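Local coordinates for hypothetical protein AF1531 (Archaeoglobus fulgidus, PDB 2I5H) that is of unknown function but has a family kinship with helix-hairpin-helix proteins that is consistent with, though no proof of, nucleic-acid binding, at residues I109-E114 and R172-I177; F53-V58 and Y183-P188; A45-E50 and D70-G75. All coordinates share one frame; numbering follows the deposited sequence.

Contact 1 (I109-E114 and R172-I177); sequences IIKQDE and RPEKLI
Ile110, in the last turn of helix 96-111, reaches across to Glu174 and Ile177 in the first turns of helix 173-186. This is helix-helix packing in a protein whose family is grouped with helix-hairpin-helix domains. CB of Ile110 points at the opposing helix and acts as a branch point, sending two arms forward. The shorter arm, CG2, meets CG2 of Ile177 at 4.0 Å, methyl against methyl. The longer arm starts at CG1, which sits between the backbone N and the carbonyl carbon (chi1 61°). It then runs straight on, so that CD1 is the atom that penetrates furthest. CD1 lies 3.6 Å from the carbonyl O of Glu174 and 3.8 Å from its CB, while CB of Ile177 borders it at 4.2 Å. The tip of Ile110 thus rests on the backbone and side-chain root of the first helical turn. Tyr117 from helix 114-121 and Val178 and Ile181 from helix 173-186 pack on the same isoleucine, keeping this half of the contact buried.

Toward solvent the character changes. The extended Lys111 chain reaches out at the exposed side until CE comes 4.2 Å from OE2 of Glu174; NZ stays 5.0 Å from that oxygen, too far for a salt bridge, though the opposite charges probably attract weakly. The carboxylate has a closer mate in its own segment. A bend at chi2 (92°) turns Glu174 back toward Arg172, the residue just before the helix. CD of Pro173 lies against one face of the guanidinium near its rim. NH2 of Arg172 bonds OE2 of Glu174 through the syn lone pair at 2.6 Å, with the oxygen tilted 16° from the guanidinium plane.

Contact 2 (F53-V58 and Y183-P188); sequences FTLLEV and YEIKNP
Ile185 pushes its side chain against Phe53 and Leu55, joining the last turn of helix 173-186 to the start of strand 55-60 in the five-stranded antiparallel sheet. The contact is apolar helix-on-sheet packing, the C-terminal turn of helix 173-186 against the residues leading into strand 55-60, and no hydrogen bond crosses it. Both branches of the isoleucine are used. Its CG1 lies beside the backbone N and leads to an extended CD1, which touches the carbonyl O of Phe53 at 3.7 Å and CB of the same residue at 4.1 Å. The other branch, CG2, stands anti to the backbone N and meets CD1 of Leu55 at 3.7 Å, with CG of Leu55 a little further off at 4.2 Å. The Leu55 and Ile185 side chains cross at about a right angle, so methyl groups meet without the chains running alongside each other.

Phe53 takes a left-handed helical backbone conformation (phi 59°, psi 39°) just ahead of the strand. Only its CB and carbonyl are given to the isoleucine: the ring leads off to pack on Ile106, Ile109 and Ile110 of helix 96-111. Leu55 is backed by Val48 of the neighbouring strand and by Leu102, and is fixed in the sheet by backbone bonding to Leu89.

On the helical side, Glu184 ties the helix to the C-terminal tail: its carboxylate forms a salt bridge with Arg180 and takes hydrogen bonds from the backbone N of Leu194 and of Phe195. Asn187 is the first residue to leave helical geometry. The turn carrying Ile185 is still closed by a regular helical bond, from Asn187 N to Tyr183 O at 2.9 Å.

Contact 3 (A45-E50 and D70-G75); sequences AQVVGE and DRVYIG
The backbones of 45-50 and 70-75 make no hydrogen bonds to each other, because strand 20-27 lies between strands 44-49 and 71-73 in the sheet. The nearest CA pairs, Val47 with Val72 and Glu50 with Arg71, are both 8.7 Å apart, and side chains span the gap. At the buried end the link is apolar and rather loose: CG1 of Val47 faces CG2 of Val72 at 4.4 Å.

At the other end a salt bridge does the joining. Glu50, just past the end of its strand, has CG between the backbone N and the carbonyl carbon (chi1 60°), and beyond CG the chain extends toward Arg71. The arginine, itself extended from CG to NE, grips the carboxylate side-on with two nitrogens. NE bonds OE1 at 2.9 Å, and NH2 bonds OE2 at 3.1 Å in a nearly straight line (175°). Both oxygens lie close to the guanidinium plane, yet each is approached from above the carboxylate plane, since the two flat groups are turned 34° apart. With an alanine here instead of Glu50, the Arg71 guanidinium is likely to lose both carboxylate bonds and be freer to turn.

Tyr20 on the intervening strand makes a cation-pi contact with Arg71 and also touches Glu50, giving the bridge a side chain of the middle strand to lie against. The contact is typical of next-but-one strands in an antiparallel sheet, whose side chains meet over the middle strand; here the ion pair links the residue just past strand 44-49 to strand 71-73, outermost within this chain.

Contact 3 lies within the antiparallel sheet, contact 2 joins that sheet to the end of helix 173-186, and contact 1 packs the start of the same helix on helix 96-111. The centres of contacts 2 and 3 are about 13 Å apart, and contact 1 lies about 17 and 18 Å from them. Along the chain contacts 2 and 3 alternate their segments, whereas contact 1 is nested inside contact 2 and follows contact 3. Phe53 and Ile109 join contact 1 to the other two: CE1 of Phe53 touches CG2 of Ile109 at 3.8 Å, and Ile109 also packs on Val48. Helix 96-111 thus bridges sheet and helix 173-186, touching the first through Ile109 and the second through Ile110.

Contact 1 (I109-E114 and R172-I177)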
ATOM      1  N   ILE A 109      -6.760   0.110   1.507  1.00 24.78           N
ATOM      2  CA  ILE A 109      -6.334   1.474   1.795  1.00 24.86           C
ATOM      3  C   ILE A 109      -6.726   2.471   0.704  1.00 25.80           C
ATOM      4  O   ILE A 109      -7.289   3.525   0.993  1.00 27.14           O
ATOM      5  CB  ILE A 109      -4.804   1.532   2.001  1.00 23.46           C
ATOM      6  CG1 ILE A 109      -4.421   0.720   3.244  1.00 23.86           C
ATOM      7  CG2 ILE A 109      -4.343   2.977   2.152  1.00 22.17           C
ATOM      8  CD1 ILE A 109      -2.926   0.566   3.440  1.00 23.09           C
ATOM      9  N   ILE A 110      -6.437   2.147  -0.551  1.00 27.10           N
ATOM     10  CA  ILE A 110      -6.769   3.072  -1.628  1.00 30.15           C
ATOM     11  C   ILE A 110      -8.276   3.264  -1.787  1.00 31.43           C
ATOM     12  O   ILE A 110      -8.727   4.338  -2.184  1.00 31.78           O
ATOM     13  CB  ILE A 110      -6.159   2.622  -2.971  1.00 30.94           C
ATOM     14  CG1 ILE A 110      -6.697   1.248  -3.364  1.00 32.18           C
ATOM     15  CG2 ILE A 110      -4.638   2.596  -2.858  1.00 30.08           C
ATOM     16  CD1 ILE A 110      -6.218   0.775  -4.722  1.00 35.20           C
ATOM     17  N   LYS A 111      -9.050   2.232  -1.467  1.00 32.02           N
ATOM     18  CA  LYS A 111     -10.506   2.320  -1.566  1.00 35.54           C
ATOM     19  C   LYS A 111     -11.089   3.234  -0.488  1.00 37.31           C
ATOM     20  O   LYS A 111     -12.212   3.724  -0.622  1.00 39.03           O
ATOM     21  CB  LYS A 111     -11.138   0.931  -1.447  1.00 35.43           C
ATOM     22  CG  LYS A 111     -10.930   0.036  -2.660  1.00 37.30           C
ATOM     23  CD  LYS A 111     -11.642  -1.297  -2.483  1.00 38.32           C
ATOM     24  CE  LYS A 111     -11.540  -2.160  -3.728  1.00 41.04           C
ATOM     25  NZ  LYS A 111     -12.261  -3.454  -3.559  1.00 43.34           N
ATOM     26  N   GLN A 112     -10.328   3.462   0.579  1.00 38.48           N
ATOM     27  CA  GLN A 112     -10.786   4.318   1.669  1.00 40.61           C
ATOM     28  C   GLN A 112     -10.432   5.770   1.385  1.00 42.02           C
ATOM     29  O   GLN A 112     -10.787   6.672   2.145  1.00 42.24           O
ATOM     30  CB  GLN A 112     -10.147   3.887   2.994  1.00 41.05           C
ATOM     31  CG  GLN A 112     -10.187   2.387   3.240  1.00 41.53           C
ATOM     32  CD  GLN A 112     -11.585   1.808   3.156  1.00 42.84           C
ATOM     33  OE1 GLN A 112     -11.757   0.597   3.022  1.00 44.47           O
ATOM     34  NE2 GLN A 112     -12.595   2.668   3.244  1.00 41.70           N
ATOM     35  N   ASP A 113      -9.733   5.988   0.277  1.00 43.28           N
ATOM     36  CA  ASP A 113      -9.315   7.321  -0.127  1.00 45.08           C
ATOM     37  C   ASP A 113      -9.311   7.370  -1.653  1.00 45.67           C
ATOM     38  O   ASP A 113      -8.357   7.834  -2.280  1.00 45.90           O
ATOM     39  CB  ASP A 113      -7.925   7.608   0.443  1.00 46.49           C
ATOM     40  CG  ASP A 113      -7.434   9.000   0.118  1.00 48.38           C
ATOM     41  OD1 ASP A 113      -8.236   9.955   0.197  1.00 48.55           O
ATOM     42  OD2 ASP A 113      -6.234   9.137  -0.201  1.00 49.68           O
ATOM     43  N   GLU A 114     -10.398   6.874  -2.233  1.00 46.91           N
ATOM     44  CA  GLU A 114     -10.573   6.822  -3.679  1.00 48.10           C
ATOM     45  C   GLU A 114     -10.314   8.179  -4.318  1.00 47.92           C
ATOM     46  O   GLU A 114      -9.652   8.273  -5.351  1.00 47.81           O
ATOM     47  CB  GLU A 114     -11.995   6.352  -4.006  1.00 49.33           C
ATOM     48  CG  GLU A 114     -12.256   6.106  -5.482  1.00 51.41           C
ATOM     49  CD  GLU A 114     -13.662   5.607  -5.747  1.00 52.24           C
ATOM     50  OE1 GLU A 114     -14.034   4.547  -5.204  1.00 53.96           O
ATOM     51  OE2 GLU A 114     -14.400   6.271  -6.502  1.00 53.79           O
ATOM     52  N   ARG A 172      -9.066  -3.145 -13.780  1.00 46.00           N
ATOM     53  CA  ARG A 172      -9.541  -2.380 -12.627  1.00 44.50           C
ATOM     54  C   ARG A 172      -8.501  -1.341 -12.231  1.00 43.06           C
ATOM     55  O   ARG A 172      -7.331  -1.664 -12.041  1.00 42.80           O
ATOM     56  CB  ARG A 172      -9.825  -3.302 -11.436  1.00 44.95           C
ATOM     57  CG  ARG A 172     -11.080  -4.148 -11.586  1.00 46.65           C
ATOM     58  CD  ARG A 172     -12.322  -3.282 -11.755  1.00 47.15           C
ATOM     59  NE  ARG A 172     -12.617  -2.469 -10.577  1.00 47.63           N
ATOM     60  CZ  ARG A 172     -13.664  -1.655 -10.478  1.00 48.32           C
ATOM     61  NH1 ARG A 172     -14.517  -1.544 -11.488  1.00 49.49           N
ATOM     62  NH2 ARG A 172     -13.866  -0.957  -9.370  1.00 48.66           N
ATOM     63  N   PRO A 173      -8.918  -0.070 -12.115  1.00 41.52           N
ATOM     64  CA  PRO A 173      -7.984   0.993 -11.740  1.00 40.29           C
ATOM     65  C   PRO A 173      -7.296   0.726 -10.404  1.00 38.82           C
ATOM     66  O   PRO A 173      -6.127   1.067 -10.227  1.00 38.15           O
ATOM     67  CB  PRO A 173      -8.870   2.239 -11.712  1.00 40.53           C
ATOM     68  CG  PRO A 173     -10.225   1.693 -11.384  1.00 41.60           C
ATOM     69  CD  PRO A 173     -10.290   0.451 -12.232  1.00 41.23           C
ATOM     70  N   GLU A 174      -8.018   0.107  -9.473  1.00 37.58           N
ATOM     71  CA  GLU A 174      -7.450  -0.202  -8.165  1.00 37.06           C
ATOM     72  C   GLU A 174      -6.282  -1.165  -8.317  1.00 35.13           C
ATOM     73  O   GLU A 174      -5.239  -0.993  -7.688  1.00 34.70           O
ATOM     74  CB  GLU A 174      -8.500  -0.825  -7.239  1.00 37.86           C
ATOM     75  CG  GLU A 174      -9.734   0.030  -7.030  1.00 40.16           C
ATOM     76  CD  GLU A 174     -10.834  -0.290  -8.020  1.00 41.42           C
ATOM     77  OE1 GLU A 174     -10.546  -0.353  -9.234  1.00 41.96           O
ATOM     78  OE2 GLU A 174     -11.987  -0.478  -7.581  1.00 42.06           O
ATOM     79  N   LYS A 175      -6.465  -2.179  -9.156  1.00 34.39           N
ATOM     80  CA  LYS A 175      -5.425  -3.173  -9.386  1.00 35.35           C
ATOM     81  C   LYS A 175      -4.191  -2.529 -10.000  1.00 34.30           C
ATOM     82  O   LYS A 175      -3.060  -2.893  -9.676  1.00 33.45           O
ATOM     83  CB  LYS A 175      -5.941  -4.282 -10.305  1.00 37.05           C
ATOM     84  CG  LYS A 175      -4.916  -5.372 -10.564  1.00 41.22           C
ATOM     85  CD  LYS A 175      -5.542  -6.598 -11.202  1.00 43.39           C
ATOM     86  CE  LYS A 175      -4.517  -7.712 -11.332  1.00 45.77           C
ATOM     87  NZ  LYS A 175      -3.918  -8.045 -10.007  1.00 46.36           N
ATOM     88  N   LEU A 176      -4.414  -1.572 -10.896  1.00 32.72           N
ATOM     89  CA  LEU A 176      -3.311  -0.873 -11.538  1.00 31.83           C
ATOM     90  C   LEU A 176      -2.530  -0.110 -10.480  1.00 29.49           C
ATOM     91  O   LEU A 176      -1.301  -0.128 -10.467  1.00 27.38           O
ATOM     92  CB  LEU A 176      -3.839   0.107 -12.588  1.00 32.06           C
ATOM     93  CG  LEU A 176      -4.573  -0.474 -13.796  1.00 32.59           C
ATOM     94  CD1 LEU A 176      -5.129   0.673 -14.631  1.00 33.77           C
ATOM     95  CD2 LEU A 176      -3.627  -1.337 -14.622  1.00 32.33           C
ATOM     96  N   ILE A 177      -3.255   0.564  -9.592  1.00 27.75           N
ATOM     97  CA  ILE A 177      -2.625   1.332  -8.526  1.00 28.17           C
ATOM     98  C   ILE A 177      -1.864   0.411  -7.571  1.00 27.05           C
ATOM     99  O   ILE A 177      -0.714   0.678  -7.231  1.00 25.62           O
ATOM    100  CB  ILE A 177      -3.667   2.137  -7.722  1.00 28.32           C
ATOM    101  CG1 ILE A 177      -4.337   3.173  -8.626  1.00 30.00           C
ATOM    102  CG2 ILE A 177      -2.996   2.825  -6.542  1.00 29.08           C
ATOM    103  CD1 ILE A 177      -3.380   4.200  -9.204  1.00 30.28           C
TER

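Contact 2 (F53-V58 and Y183-P188)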
ATOM      1  N   PHE A  53       2.613   4.027   2.312  1.00 21.38           N
ATOM      2  CA  PHE A  53       2.802   2.581   2.241  1.00 19.75           C
ATOM      3  C   PHE A  53       4.145   2.103   2.776  1.00 20.15           C
ATOM      4  O   PHE A  53       4.757   1.171   2.245  1.00 18.92           O
ATOM      5  CB  PHE A  53       2.582   2.120   0.804  1.00 19.93           C
ATOM      6  CG  PHE A  53       1.237   2.506   0.272  1.00 21.45           C
ATOM      7  CD1 PHE A  53       0.104   1.764   0.601  1.00 22.43           C
ATOM      8  CD2 PHE A  53       1.085   3.666  -0.482  1.00 21.24           C
ATOM      9  CE1 PHE A  53      -1.164   2.178   0.190  1.00 23.53           C
ATOM     10  CE2 PHE A  53      -0.179   4.089  -0.897  1.00 23.73           C
ATOM     11  CZ  PHE A  53      -1.305   3.342  -0.558  1.00 23.94           C
ATOM     12  N   THR A  54       4.580   2.742   3.854  1.00 19.30           N
ATOM     13  CA  THR A  54       5.833   2.394   4.511  1.00 19.84           C
ATOM     14  C   THR A  54       5.634   1.062   5.230  1.00 17.57           C
ATOM     15  O   THR A  54       4.619   0.869   5.896  1.00 17.70           O
ATOM     16  CB  THR A  54       6.209   3.460   5.553  1.00 21.84           C
ATOM     17  OG1 THR A  54       6.216   4.749   4.925  1.00 24.39           O
ATOM     18  CG2 THR A  54       7.585   3.172   6.146  1.00 19.92           C
ATOM     19  N   LEU A  55       6.583   0.144   5.082  1.00 13.96           N
ATOM     20  CA  LEU A  55       6.489  -1.149   5.757  1.00 13.94           C
ATOM     21  C   LEU A  55       7.211  -1.042   7.091  1.00 14.09           C
ATOM     22  O   LEU A  55       8.383  -0.647   7.147  1.00 13.38           O
ATOM     23  CB  LEU A  55       7.137  -2.258   4.926  1.00 12.55           C
ATOM     24  CG  LEU A  55       6.576  -2.493   3.522  1.00 15.11           C
ATOM     25  CD1 LEU A  55       7.327  -3.667   2.887  1.00 15.30           C
ATOM     26  CD2 LEU A  55       5.089  -2.800   3.585  1.00 17.19           C
ATOM     27  N   LEU A  56       6.517  -1.410   8.163  1.00 13.72           N
ATOM     28  CA  LEU A  56       7.086  -1.322   9.499  1.00 13.06           C
ATOM     29  C   LEU A  56       6.836  -2.558  10.342  1.00 11.77           C
ATOM     30  O   LEU A  56       5.837  -3.259  10.173  1.00 13.45           O
ATOM     31  CB  LEU A  56       6.479  -0.116  10.247  1.00 14.09           C
ATOM     32  CG  LEU A  56       6.636   1.289   9.652  1.00 14.06           C
ATOM     33  CD1 LEU A  56       5.714   2.282  10.364  1.00 14.32           C
ATOM     34  CD2 LEU A  56       8.076   1.724   9.778  1.00 12.55           C
ATOM     35  N   GLU A  57       7.762  -2.823  11.256  1.00 12.26           N
ATOM     36  CA  GLU A  57       7.594  -3.914  12.193  1.00 12.16           C
ATOM     37  C   GLU A  57       7.436  -3.170  13.520  1.00 13.37           C
ATOM     38  O   GLU A  57       8.230  -2.277  13.834  1.00 12.47           O
ATOM     39  CB  GLU A  57       8.826  -4.812  12.217  1.00 14.59           C
ATOM     40  CG  GLU A  57       8.681  -5.998  13.143  1.00 19.52           C
ATOM     41  CD  GLU A  57       9.568  -7.163  12.735  1.00 22.37           C
ATOM     42  OE1 GLU A  57       9.315  -7.777  11.672  1.00 23.58           O
ATOM     43  OE2 GLU A  57      10.517  -7.458  13.477  1.00 19.94           O
ATOM     44  N   VAL A  58       6.395  -3.509  14.268  1.00 10.36           N
ATOM     45  CA  VAL A  58       6.121  -2.855  15.547  1.00 12.38           C
ATOM     46  C   VAL A  58       5.805  -3.874  16.626  1.00 11.16           C
ATOM     47  O   VAL A  58       5.339  -4.970  16.333  1.00 11.72           O
ATOM     48  CB  VAL A  58       4.890  -1.926  15.433  1.00 11.38           C
ATOM     49  CG1 VAL A  58       5.059  -0.969  14.271  1.00 11.88           C
ATOM     50  CG2 VAL A  58       3.630  -2.766  15.230  1.00 14.01           C
ATOM     51  N   TYR A 183       5.212  -2.311  -6.796  1.00 24.33           N
ATOM     52  CA  TYR A 183       6.430  -2.195  -7.588  1.00 25.25           C
ATOM     53  C   TYR A 183       7.417  -1.244  -6.914  1.00 24.64           C
ATOM     54  O   TYR A 183       8.606  -1.539  -6.811  1.00 26.94           O
ATOM     55  CB  TYR A 183       6.118  -1.680  -8.996  1.00 27.17           C
ATOM     56  CG  TYR A 183       7.359  -1.522  -9.845  1.00 28.63           C
ATOM     57  CD1 TYR A 183       7.978  -2.629 -10.420  1.00 31.23           C
ATOM     58  CD2 TYR A 183       7.941  -0.271 -10.031  1.00 30.13           C
ATOM     59  CE1 TYR A 183       9.153  -2.493 -11.162  1.00 33.37           C
ATOM     60  CE2 TYR A 183       9.115  -0.124 -10.770  1.00 32.38           C
ATOM     61  CZ  TYR A 183       9.713  -1.238 -11.331  1.00 32.29           C
ATOM     62  OH  TYR A 183      10.872  -1.094 -12.061  1.00 37.08           O
ATOM     63  N   GLU A 184       6.915  -0.104  -6.454  1.00 23.37           N
ATOM     64  CA  GLU A 184       7.759   0.890  -5.800  1.00 24.94           C
ATOM     65  C   GLU A 184       8.328   0.364  -4.486  1.00 25.34           C
ATOM     66  O   GLU A 184       9.497   0.590  -4.170  1.00 24.49           O
ATOM     67  CB  GLU A 184       6.965   2.180  -5.576  1.00 25.03           C
ATOM     68  CG  GLU A 184       6.637   2.910  -6.884  1.00 25.90           C
ATOM     69  CD  GLU A 184       5.807   4.168  -6.694  1.00 26.38           C
ATOM     70  OE1 GLU A 184       5.679   4.641  -5.547  1.00 26.88           O
ATOM     71  OE2 GLU A 184       5.287   4.697  -7.706  1.00 28.86           O
ATOM     72  N   ILE A 185       7.506  -0.349  -3.728  1.00 25.10           N
ATOM     73  CA  ILE A 185       7.956  -0.915  -2.463  1.00 26.44           C
ATOM     74  C   ILE A 185       9.100  -1.900  -2.700  1.00 28.71           C
ATOM     75  O   ILE A 185      10.060  -1.951  -1.932  1.00 29.32           O
ATOM     76  CB  ILE A 185       6.802  -1.638  -1.742  1.00 25.93           C
ATOM     77  CG1 ILE A 185       5.774  -0.607  -1.269  1.00 25.12           C
ATOM     78  CG2 ILE A 185       7.345  -2.472  -0.582  1.00 26.73           C
ATOM     79  CD1 ILE A 185       4.572  -1.205  -0.569  1.00 25.40           C
ATOM     80  N   LYS A 186       8.998  -2.674  -3.776  1.00 29.72           N
ATOM     81  CA  LYS A 186      10.023  -3.655  -4.108  1.00 32.14           C
ATOM     82  C   LYS A 186      11.250  -3.022  -4.751  1.00 32.77           C
ATOM     83  O   LYS A 186      12.349  -3.572  -4.676  1.00 34.65           O
ATOM     84  CB  LYS A 186       9.465  -4.715  -5.057  1.00 32.02           C
ATOM     85  CG  LYS A 186       8.382  -5.591  -4.467  1.00 35.41           C
ATOM     86  CD  LYS A 186       7.986  -6.676  -5.454  1.00 36.91           C
ATOM     87  CE  LYS A 186       6.938  -7.605  -4.875  1.00 40.22           C
ATOM     88  NZ  LYS A 186       6.559  -8.684  -5.836  1.00 42.66           N
ATOM     89  N   ASN A 187      11.064  -1.865  -5.380  1.00 34.35           N
ATOM     90  CA  ASN A 187      12.170  -1.187  -6.047  1.00 34.82           C
ATOM     91  C   ASN A 187      12.384   0.238  -5.561  1.00 36.49           C
ATOM     92  O   ASN A 187      12.065   1.200  -6.261  1.00 35.48           O
ATOM     93  CB  ASN A 187      11.945  -1.180  -7.560  1.00 35.00           C
ATOM     94  CG  ASN A 187      11.755  -2.570  -8.124  1.00 35.45           C
ATOM     95  OD1 ASN A 187      10.646  -3.099  -8.143  1.00 33.37           O
ATOM     96  ND2 ASN A 187      12.847  -3.179  -8.572  1.00 37.73           N
ATOM     97  N   PRO A 188      12.943   0.393  -4.353  1.00 37.57           N
ATOM     98  CA  PRO A 188      13.193   1.721  -3.795  1.00 38.79           C
ATOM     99  C   PRO A 188      14.134   2.559  -4.659  1.00 39.41           C
ATOM    100  O   PRO A 188      14.203   3.776  -4.506  1.00 40.25           O
ATOM    101  CB  PRO A 188      13.775   1.409  -2.417  1.00 39.06           C
ATOM    102  CG  PRO A 188      14.480   0.107  -2.644  1.00 38.08           C
ATOM    103  CD  PRO A 188      13.478  -0.658  -3.469  1.00 38.49           C
TER

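Contact 3 (A45-E50 and D70-G75)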
ATOM      1  N   ALA A  45       3.912  -7.124  15.075  1.00 12.57           N
ATOM      2  CA  ALA A  45       3.037  -7.040  13.917  1.00 14.62           C
ATOM      3  C   ALA A  45       3.792  -6.357  12.779  1.00 14.71           C
ATOM      4  O   ALA A  45       4.638  -5.489  13.011  1.00 11.90           O
ATOM      5  CB  ALA A  45       1.771  -6.253  14.243  1.00 12.01           C
ATOM      6  N   GLN A  46       3.521  -6.774  11.548  1.00 12.71           N
ATOM      7  CA  GLN A  46       4.126  -6.096  10.419  1.00 11.75           C
ATOM      8  C   GLN A  46       2.969  -5.296   9.849  1.00 12.81           C
ATOM      9  O   GLN A  46       1.872  -5.826   9.647  1.00 14.37           O
ATOM     10  CB  GLN A  46       4.695  -7.091   9.408  1.00 12.15           C
ATOM     11  CG  GLN A  46       5.846  -7.900   9.978  1.00 12.98           C
ATOM     12  CD  GLN A  46       6.596  -8.680   8.921  1.00 14.38           C
ATOM     13  OE1 GLN A  46       6.007  -9.146   7.945  1.00 15.37           O
ATOM     14  NE2 GLN A  46       7.901  -8.840   9.116  1.00 16.28           N
ATOM     15  N   VAL A  47       3.199  -4.010   9.622  1.00 13.98           N
ATOM     16  CA  VAL A  47       2.148  -3.141   9.127  1.00 13.98           C
ATOM     17  C   VAL A  47       2.573  -2.323   7.920  1.00 16.02           C
ATOM     18  O   VAL A  47       3.761  -2.203   7.618  1.00 14.93           O
ATOM     19  CB  VAL A  47       1.673  -2.179  10.245  1.00 14.38           C
ATOM     20  CG1 VAL A  47       1.246  -2.975  11.466  1.00 16.70           C
ATOM     21  CG2 VAL A  47       2.798  -1.199  10.621  1.00 13.30           C
ATOM     22  N   VAL A  48       1.587  -1.774   7.219  1.00 14.88           N
ATOM     23  CA  VAL A  48       1.858  -0.937   6.062  1.00 14.67           C
ATOM     24  C   VAL A  48       1.176   0.411   6.298  1.00 16.47           C
ATOM     25  O   VAL A  48      -0.016   0.463   6.611  1.00 14.70           O
ATOM     26  CB  VAL A  48       1.361  -1.604   4.736  1.00 15.46           C
ATOM     27  CG1 VAL A  48      -0.140  -1.908   4.795  1.00 17.15           C
ATOM     28  CG2 VAL A  48       1.673  -0.699   3.556  1.00 16.05           C
ATOM     29  N   GLY A  49       1.951   1.490   6.196  1.00 15.66           N
ATOM     30  CA  GLY A  49       1.419   2.833   6.401  1.00 18.54           C
ATOM     31  C   GLY A  49       0.365   3.220   5.377  1.00 19.37           C
ATOM     32  O   GLY A  49       0.518   2.938   4.189  1.00 18.75           O
ATOM     33  N   GLU A  50      -0.704   3.882   5.820  1.00 21.19           N
ATOM     34  CA  GLU A  50      -1.777   4.254   4.899  1.00 23.54           C
ATOM     35  C   GLU A  50      -1.499   5.458   4.003  1.00 24.18           C
ATOM     36  O   GLU A  50      -2.202   5.667   3.020  1.00 26.35           O
ATOM     37  CB  GLU A  50      -3.096   4.489   5.656  1.00 26.21           C
ATOM     38  CG  GLU A  50      -3.057   5.580   6.711  1.00 29.41           C
ATOM     39  CD  GLU A  50      -4.454   6.023   7.154  1.00 30.92           C
ATOM     40  OE1 GLU A  50      -5.384   5.190   7.155  1.00 29.91           O
ATOM     41  OE2 GLU A  50      -4.617   7.206   7.515  1.00 30.56           O
ATOM     42  N   ASP A  70      -6.659  -4.526  10.320  1.00 21.95           N
ATOM     43  CA  ASP A  70      -6.926  -3.564  11.390  1.00 20.23           C
ATOM     44  C   ASP A  70      -6.110  -2.301  11.127  1.00 21.17           C
ATOM     45  O   ASP A  70      -4.968  -2.367  10.650  1.00 20.19           O
ATOM     46  CB  ASP A  70      -6.509  -4.115  12.759  1.00 20.46           C
ATOM     47  CG  ASP A  70      -7.622  -4.856  13.467  1.00 23.18           C
ATOM     48  OD1 ASP A  70      -8.724  -4.995  12.897  1.00 24.05           O
ATOM     49  OD2 ASP A  70      -7.384  -5.307  14.604  1.00 23.74           O
ATOM     50  N   ARG A  71      -6.693  -1.153  11.449  1.00 20.30           N
ATOM     51  CA  ARG A  71      -6.018   0.123  11.286  1.00 22.01           C
ATOM     52  C   ARG A  71      -5.509   0.499  12.673  1.00 21.08           C
ATOM     53  O   ARG A  71      -6.286   0.574  13.627  1.00 22.93           O
ATOM     54  CB  ARG A  71      -6.999   1.179  10.770  1.00 23.40           C
ATOM     55  CG  ARG A  71      -6.396   2.555  10.572  1.00 25.66           C
ATOM     56  CD  ARG A  71      -7.419   3.517   9.986  1.00 26.74           C
ATOM     57  NE  ARG A  71      -6.835   4.815   9.655  1.00 26.75           N
ATOM     58  CZ  ARG A  71      -7.145   5.957  10.259  1.00 27.47           C
ATOM     59  NH1 ARG A  71      -8.039   5.976  11.241  1.00 27.79           N
ATOM     60  NH2 ARG A  71      -6.569   7.085   9.872  1.00 28.26           N
ATOM     61  N   VAL A  72      -4.205   0.719  12.796  1.00 18.81           N
ATOM     62  CA  VAL A  72      -3.632   1.058  14.087  1.00 16.95           C
ATOM     63  C   VAL A  72      -2.912   2.392  14.076  1.00 17.26           C
ATOM     64  O   VAL A  72      -2.329   2.800  13.071  1.00 17.49           O
ATOM     65  CB  VAL A  72      -2.643  -0.030  14.574  1.00 17.19           C
ATOM     66  CG1 VAL A  72      -3.388  -1.337  14.800  1.00 16.69           C
ATOM     67  CG2 VAL A  72      -1.518  -0.218  13.548  1.00 15.67           C
ATOM     68  N   TYR A  73      -2.971   3.076  15.209  1.00 16.81           N
ATOM     69  CA  TYR A  73      -2.327   4.364  15.338  1.00 16.81           C
ATOM     70  C   TYR A  73      -0.865   4.156  15.701  1.00 16.72           C
ATOM     71  O   TYR A  73      -0.547   3.426  16.641  1.00 17.95           O
ATOM     72  CB  TYR A  73      -3.028   5.188  16.422  1.00 17.65           C
ATOM     73  CG  TYR A  73      -2.408   6.539  16.646  1.00 19.78           C
ATOM     74  CD1 TYR A  73      -2.544   7.557  15.701  1.00 21.69           C
ATOM     75  CD2 TYR A  73      -1.669   6.801  17.796  1.00 20.28           C
ATOM     76  CE1 TYR A  73      -1.953   8.802  15.897  1.00 22.71           C
ATOM     77  CE2 TYR A  73      -1.076   8.043  18.003  1.00 24.12           C
ATOM     78  CZ  TYR A  73      -1.223   9.036  17.049  1.00 21.78           C
ATOM     79  OH  TYR A  73      -0.629  10.259  17.250  1.00 23.21           O
ATOM     80  N   ILE A  74       0.024   4.777  14.931  1.00 17.10           N
ATOM     81  CA  ILE A  74       1.453   4.670  15.186  1.00 17.40           C
ATOM     82  C   ILE A  74       2.091   6.048  15.346  1.00 18.54           C
ATOM     83  O   ILE A  74       3.306   6.198  15.210  1.00 17.55           O
ATOM     84  CB  ILE A  74       2.165   3.907  14.044  1.00 16.23           C
ATOM     85  CG1 ILE A  74       1.871   4.575  12.699  1.00 16.92           C
ATOM     86  CG2 ILE A  74       1.674   2.461  14.017  1.00 19.12           C
ATOM     87  CD1 ILE A  74       2.724   4.040  11.538  1.00 20.54           C
ATOM     88  N   GLY A  75       1.260   7.044  15.646  1.00 20.20           N
ATOM     89  CA  GLY A  75       1.746   8.405  15.827  1.00 22.91           C
ATOM     90  C   GLY A  75       2.382   8.675  17.183  1.00 23.75           C
ATOM     91  O   GLY A  75       2.582   7.760  17.979  1.00 23.15           O
TER